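Local coordinates for nitrate reductase (Ulva prolifera, PDB 5YLY), which probably catalyses the NADH-dependent reduction of nitrate to nitrite in nitrate assimilation, its cytochrome b5 reductase domain binding FAD, at residues G121-S124 with Q125-A129; Q201-A204 with D205-L208. All coordinates share one frame; numbering follows the deposited sequence.

Contact 1: residues G121-S124 with Q125-A129; sequences GKFS and QILEA. With FAD (flavin-adenine dinucleotide), chain C.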
loop_
_atom_site.group_PDB
_atom_site.type_symbol
_atom_site.label_atom_id
_atom_site.label_comp_id
_atom_site.label_asym_id
_atom_site.label_seq_id
_atom_site.Cartn_x
_atom_site.Cartn_y
_atom_site.Cartn_z
ATOM N N GLY A 121 10.500 -12.874 9.357
ATOM C CA GLY A 121 9.294 -13.054 8.560
ATOM C C GLY A 121 9.491 -14.165 7.555
ATOM O O GLY A 121 10.492 -14.175 6.832
ATOM N N LYS A 122 8.546 -15.125 7.517
ATOM C CA LYS A 122 8.649 -16.299 6.646
ATOM C C LYS A 122 8.753 -15.984 5.132
ATOM O O LYS A 122 9.739 -16.366 4.502
ATOM C CB LYS A 122 7.493 -17.273 6.935
ATOM C CG LYS A 122 7.656 -18.647 6.288
ATOM C CD LYS A 122 7.013 -19.763 7.105
ATOM C CE LYS A 122 5.500 -19.767 7.109
ATOM N NZ LYS A 122 4.958 -20.798 8.049
ATOM N N PHE A 123 7.736 -15.334 4.555
ATOM C CA PHE A 123 7.688 -15.080 3.128
ATOM C C PHE A 123 8.621 -13.963 2.650
ATOM O O PHE A 123 9.183 -14.101 1.551
ATOM C CB PHE A 123 6.256 -14.842 2.663
ATOM C CG PHE A 123 6.081 -15.123 1.190
ATOM C CD1 PHE A 123 6.248 -16.415 0.686
ATOM C CD2 PHE A 123 5.814 -14.088 0.296
ATOM C CE1 PHE A 123 6.124 -16.669 -0.683
ATOM C CE2 PHE A 123 5.655 -14.349 -1.065
ATOM C CZ PHE A 123 5.796 -15.641 -1.542
ATOM N N SER A 124 8.818 -12.882 3.443
ATOM C CA SER A 124 9.769 -11.842 3.002
ATOM C C SER A 124 11.209 -12.418 2.880
ATOM O O SER A 124 11.923 -12.050 1.948
ATOM C CB SER A 124 9.715 -10.596 3.881
ATOM O OG SER A 124 10.005 -10.907 5.232
ATOM N N GLN A 125 11.603 -13.381 3.758
ATOM C CA GLN A 125 12.923 -14.021 3.637
ATOM C C GLN A 125 12.922 -14.999 2.446
ATOM O O GLN A 125 13.930 -15.109 1.748
ATOM C CB GLN A 125 13.355 -14.718 4.939
ATOM C CG GLN A 125 13.577 -13.751 6.074
ATOM C CD GLN A 125 13.878 -14.470 7.366
ATOM O OE1 GLN A 125 15.034 -14.675 7.718
ATOM N NE2 GLN A 125 12.850 -14.844 8.119
ATOM N N ILE A 126 11.773 -15.670 2.170
ATOM C CA ILE A 126 11.681 -16.546 0.997
ATOM C C ILE A 126 11.944 -15.709 -0.257
ATOM O O ILE A 126 12.754 -16.104 -1.096
ATOM C CB ILE A 126 10.326 -17.303 0.938
ATOM C CG1 ILE A 126 10.322 -18.451 1.981
ATOM C CG2 ILE A 126 10.049 -17.849 -0.482
ATOM C CD1 ILE A 126 8.904 -18.965 2.323
ATOM N N LEU A 127 11.260 -14.546 -0.375
ATOM C CA LEU A 127 11.438 -13.636 -1.503
ATOM C C LEU A 127 12.885 -13.159 -1.587
ATOM O O LEU A 127 13.503 -13.289 -2.639
ATOM C CB LEU A 127 10.501 -12.434 -1.376
ATOM C CG LEU A 127 8.994 -12.735 -1.533
ATOM C CD1 LEU A 127 8.181 -11.445 -1.298
ATOM C CD2 LEU A 127 8.698 -13.309 -2.944
ATOM N N GLU A 128 13.454 -12.692 -0.465
ATOM C CA GLU A 128 14.848 -12.216 -0.436
ATOM C C GLU A 128 15.846 -13.308 -0.875
ATOM O O GLU A 128 16.873 -12.989 -1.478
ATOM C CB GLU A 128 15.202 -11.672 0.972
ATOM C CG GLU A 128 16.589 -11.020 1.079
ATOM C CD GLU A 128 16.838 -9.786 0.233
ATOM O OE1 GLU A 128 15.866 -9.202 -0.295
ATOM O OE2 GLU A 128 18.016 -9.376 0.128
ATOM N N ALA A 129 15.527 -14.592 -0.609
ATOM C CA ALA A 129 16.424 -15.686 -0.984
ATOM C C ALA A 129 16.300 -16.051 -2.472
ATOM O O ALA A 129 17.142 -16.794 -2.978
ATOM C CB ALA A 129 16.177 -16.909 -0.102
HETATM P PA FAD C . 5.390 -13.312 8.877
HETATM O O1A FAD C . 6.088 -14.617 8.973
HETATM O O2A FAD C . 3.959 -13.397 8.400
HETATM O O5B FAD C . 5.507 -12.576 10.319
HETATM C C5B FAD C . 4.359 -11.908 10.885
HETATM C C4B FAD C . 4.743 -10.537 11.384
HETATM O O4B FAD C . 5.833 -10.620 12.329
HETATM C C3B FAD C . 5.242 -9.558 10.332
HETATM O O3B FAD C . 4.176 -9.004 9.564
HETATM C C2B FAD C . 5.971 -8.520 11.190
HETATM O O2B FAD C . 5.094 -7.513 11.681
HETATM C C1B FAD C . 6.520 -9.376 12.349
HETATM N N9A FAD C . 7.962 -9.625 12.289
HETATM C C8A FAD C . 8.579 -10.816 12.005
HETATM N N7A FAD C . 9.889 -10.749 11.985
HETATM C C5A FAD C . 10.154 -9.417 12.265
HETATM C C6A FAD C . 11.356 -8.679 12.330
HETATM N N6A FAD C . 12.539 -9.152 11.930
HETATM N N1A FAD C . 11.274 -7.372 12.670
HETATM C C2A FAD C . 10.065 -6.834 12.879
HETATM N N3A FAD C . 8.865 -7.418 12.792
HETATM C C4A FAD C . 8.978 -8.716 12.477
HETATM N N1 FAD C . 4.367 -6.069 2.516
HETATM C C2 FAD C . 5.409 -5.523 1.812
HETATM O O2 FAD C . 6.572 -5.629 2.229
HETATM N N3 FAD C . 5.152 -4.842 0.611
HETATM C C4 FAD C . 3.896 -4.648 0.038
HETATM O O4 FAD C . 3.783 -4.121 -1.051
HETATM C C4X FAD C . 2.791 -5.208 0.813
HETATM N N5 FAD C . 1.570 -5.036 0.366
HETATM C C5X FAD C . 0.514 -5.539 1.131
HETATM C C6 FAD C . -0.798 -5.334 0.680
HETATM C C7 FAD C . -1.887 -5.818 1.404
HETATM C C7M FAD C . -3.280 -5.544 0.894
HETATM C C8 FAD C . -1.668 -6.527 2.618
HETATM C C8M FAD C . -2.825 -7.110 3.406
HETATM C C9 FAD C . -0.364 -6.710 3.076
HETATM C C9A FAD C . 0.728 -6.229 2.341
HETATM N N10 FAD C . 2.079 -6.430 2.767
HETATM C C10 FAD C . 3.134 -5.914 2.043
HETATM C "C1'" FAD C . 2.411 -7.307 3.904
HETATM C "C2'" FAD C . 2.632 -8.762 3.487
HETATM O "O2'" FAD C . 1.389 -9.388 3.159
HETATM C "C3'" FAD C . 3.329 -9.589 4.567
HETATM O "O3'" FAD C . 2.556 -9.576 5.761
HETATM C "C4'" FAD C . 4.777 -9.175 4.842
HETATM O "O4'" FAD C . 5.550 -9.381 3.659
HETATM C "C5'" FAD C . 5.416 -9.929 5.992
HETATM O "O5'" FAD C . 5.183 -11.341 5.808
HETATM P P FAD C . 6.260 -12.439 6.282
HETATM O O1P FAD C . 5.824 -13.776 5.820
HETATM O O2P FAD C . 7.656 -12.003 5.913
HETATM O O3P FAD C . 6.137 -12.329 7.863
#
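Phe-123 reaches along the first turn of helix 122-129 to Ile-126 and Leu-127, with its backbone turned to the FAD pyrophosphate. Its CB lies 3.4 Å from FAD O1P, and CG sits anti to the backbone N (chi1 -157°), which lays the ring alongside the following turn. There CD1 meets CD1 of Ile-126 at 4.0 Å and CE1 approaches CG2 of the same residue; CD2 lies by Leu-127 CG and CD1, CE2 is 3.7 Å from Leu-127 CD2, and the tip, CZ, touches that methyl more loosely. Strands 69-75 and 85-90 of the antiparallel FAD-binding barrel press on the same ring through Ile-72, Val-86 and Tyr-90. Replacing this ring with the methyl of an alanine is likely to open a gap between these strands and the methyls of Ile-126 and Leu-127. The Gly-Lys-Phe-Ser run fits the GxxS motif of this flavoprotein family: successive amides at the helix start donate to the cofactor, Lys-122 N to O1A (2.9 Å), Phe-123 N to O1P (2.8 Å) and Ser-124 N to O2P, which the Ser-124 hydroxyl also grips (OG to O2P, 2.7 Å). At the N-cap, Gly-121 O takes a straight bond from Gln-125 NE2 (2.8 Å, 163°), the donor standing above the carbonyl plane while the oxygen lies in the amide plane; NE2 also reaches Glu-119 O.

Contact 2: residues Q201-A204 with D205-L208; sequences QTEA and DILL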
loop_
_atom_site.group_PDB
_atom_site.type_symbol
_atom_site.label_atom_id
_atom_site.label_comp_id
_atom_site.label_asym_id
_atom_site.label_seq_id
_atom_site.Cartn_x
_atom_site.Cartn_y
_atom_site.Cartn_z
ATOM N N GLN A 201 7.253 2.635 13.163
ATOM C CA GLN A 201 7.938 2.574 14.456
ATOM C C GLN A 201 9.079 3.590 14.535
ATOM O O GLN A 201 9.163 4.361 15.496
ATOM C CB GLN A 201 8.451 1.155 14.722
ATOM C CG GLN A 201 7.483 0.268 15.497
ATOM C CD GLN A 201 7.959 -1.163 15.465
ATOM O OE1 GLN A 201 7.755 -1.877 14.475
ATOM N NE2 GLN A 201 8.719 -1.562 16.475
ATOM N N THR A 202 9.948 3.600 13.519
ATOM C CA THR A 202 11.096 4.514 13.410
ATOM C C THR A 202 11.086 5.161 12.031
ATOM O O THR A 202 10.465 4.642 11.100
ATOM C CB THR A 202 12.466 3.781 13.637
ATOM O OG1 THR A 202 12.789 2.954 12.513
ATOM C CG2 THR A 202 12.507 2.941 14.912
ATOM N N GLU A 203 11.829 6.264 11.896
ATOM C CA GLU A 203 12.022 7.016 10.651
ATOM C C GLU A 203 12.653 6.108 9.563
ATOM O O GLU A 203 12.318 6.226 8.379
ATOM C CB GLU A 203 12.934 8.214 10.972
ATOM C CG GLU A 203 12.979 9.262 9.885
ATOM C CD GLU A 203 13.719 10.542 10.221
ATOM O OE1 GLU A 203 13.991 10.799 11.419
ATOM O OE2 GLU A 203 13.982 11.321 9.276
ATOM N N ALA A 204 13.524 5.170 9.985
ATOM C CA ALA A 204 14.195 4.206 9.102
ATOM C C ALA A 204 13.211 3.210 8.462
ATOM O O ALA A 204 13.491 2.689 7.378
ATOM C CB ALA A 204 15.278 3.458 9.873
ATOM N N ASP A 205 12.061 2.959 9.126
ATOM C CA ASP A 205 11.027 2.049 8.642
ATOM C C ASP A 205 10.084 2.652 7.582
ATOM O O ASP A 205 9.263 1.917 7.030
ATOM C CB ASP A 205 10.180 1.526 9.808
ATOM C CG ASP A 205 10.911 0.577 10.724
ATOM O OD1 ASP A 205 11.726 -0.225 10.216
ATOM O OD2 ASP A 205 10.657 0.627 11.949
ATOM N N ILE A 206 10.145 3.974 7.346
ATOM C CA ILE A 206 9.249 4.612 6.372
ATOM C C ILE A 206 9.585 4.070 4.988
ATOM O O ILE A 206 10.731 4.189 4.557
ATOM C CB ILE A 206 9.359 6.169 6.409
ATOM C CG1 ILE A 206 9.022 6.744 7.808
ATOM C CG2 ILE A 206 8.470 6.813 5.345
ATOM C CD1 ILE A 206 9.453 8.225 7.993
ATOM N N LEU A 207 8.599 3.472 4.304
ATOM C CA LEU A 207 8.803 2.979 2.951
ATOM C C LEU A 207 8.552 4.102 1.942
ATOM O O LEU A 207 7.670 4.932 2.146
ATOM C CB LEU A 207 7.827 1.818 2.628
ATOM C CG LEU A 207 8.056 0.487 3.349
ATOM C CD1 LEU A 207 6.889 -0.479 3.082
ATOM C CD2 LEU A 207 9.364 -0.166 2.912
ATOM N N LEU A 208 9.302 4.082 0.828
ATOM C CA LEU A 208 9.119 4.967 -0.336
ATOM C C LEU A 208 9.054 6.455 0.032
ATOM O O LEU A 208 8.319 7.223 -0.610
ATOM C CB LEU A 208 7.838 4.525 -1.109
ATOM C CG LEU A 208 7.860 3.096 -1.683
ATOM C CD1 LEU A 208 6.448 2.598 -1.967
ATOM C CD2 LEU A 208 8.745 3.030 -2.944
HETATM O O HOH W 1 12.636 2.132 4.593
#
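Thr-202 and Asp-205 close on each other in a capping box, the hydroxyl of one facing the backbone N-H of the other and the carboxylate answering in return. The box starts the short 3-10 turn in the loop between strand 193-200 and helix 209-218 of the parallel-sheet NAD-binding domain. Its side-chain bonds are weak: Asp-205 N to Thr-202 OG1 spans 3.5 Å, and Thr-202 N to Asp-205 OD2 spans 3.4 Å. OD2 also receives the Thr-202 hydroxyl, again weakly, so two donors of one residue converge on a single carboxylate oxygen. Asp-205 CG stands beside its own backbone N (chi1 -70°), which swings the carboxylate back over the start of the turn. The firmer link is between main chains, Asp-205 N to Thr-202 O at 3.0 Å, with the donor well above the carbonyl plane as the tight turn bends round. The other carboxylate oxygen, OD1, forms a salt bridge with Lys-107, whose backbone N binds FAD; the turn is thereby tied to the flavin domain.

Ile-206 N bonds Glu-203 O at 3.3 Å, and the Ile-206 side chain lies against that carbonyl, CG1 3.4 Å from Glu-203 O; CD1 also rests on the Glu-203 carbonyl and approaches Glu-203 CG only at 4.1 Å, the side chains crossing at a slant. The Glu-203 carboxylate runs on to a salt bridge with Arg-209. Packing thins out at Gln-201 and Ala-204, which are exposed; Gln-201 offers little more than its CB, close to Asp-205 OD2. On the Ala-204 side water takes over from side chains: one molecule donates both to Ala-204 O, at 3.0 Å, and to Ile-206 O, at 2.8 Å.

Overall arrangement
Contacts 1 and 2 belong to different domains, the first to the FAD-binding barrel and the second to the parallel-sheet NAD-binding domain; their centres lie about 19 Å apart and their nearest atoms about 10 Å. Contact 1 is partly buried: a true helix start, with apolar side chains packed against barrel strands, and phosphate oxygens at its N-terminal end. Contact 2 is a surface loop: a 3-10 turn, weak side-chain bonds and a bridging water. Both begin a turn of helix, yet the first directs its amides at the cofactor and the second spends them within the turn, on Thr-202, Glu-203 and the Asp-205 carboxylate. Lys-107 connects them indirectly, binding FAD and pairing with Asp-205.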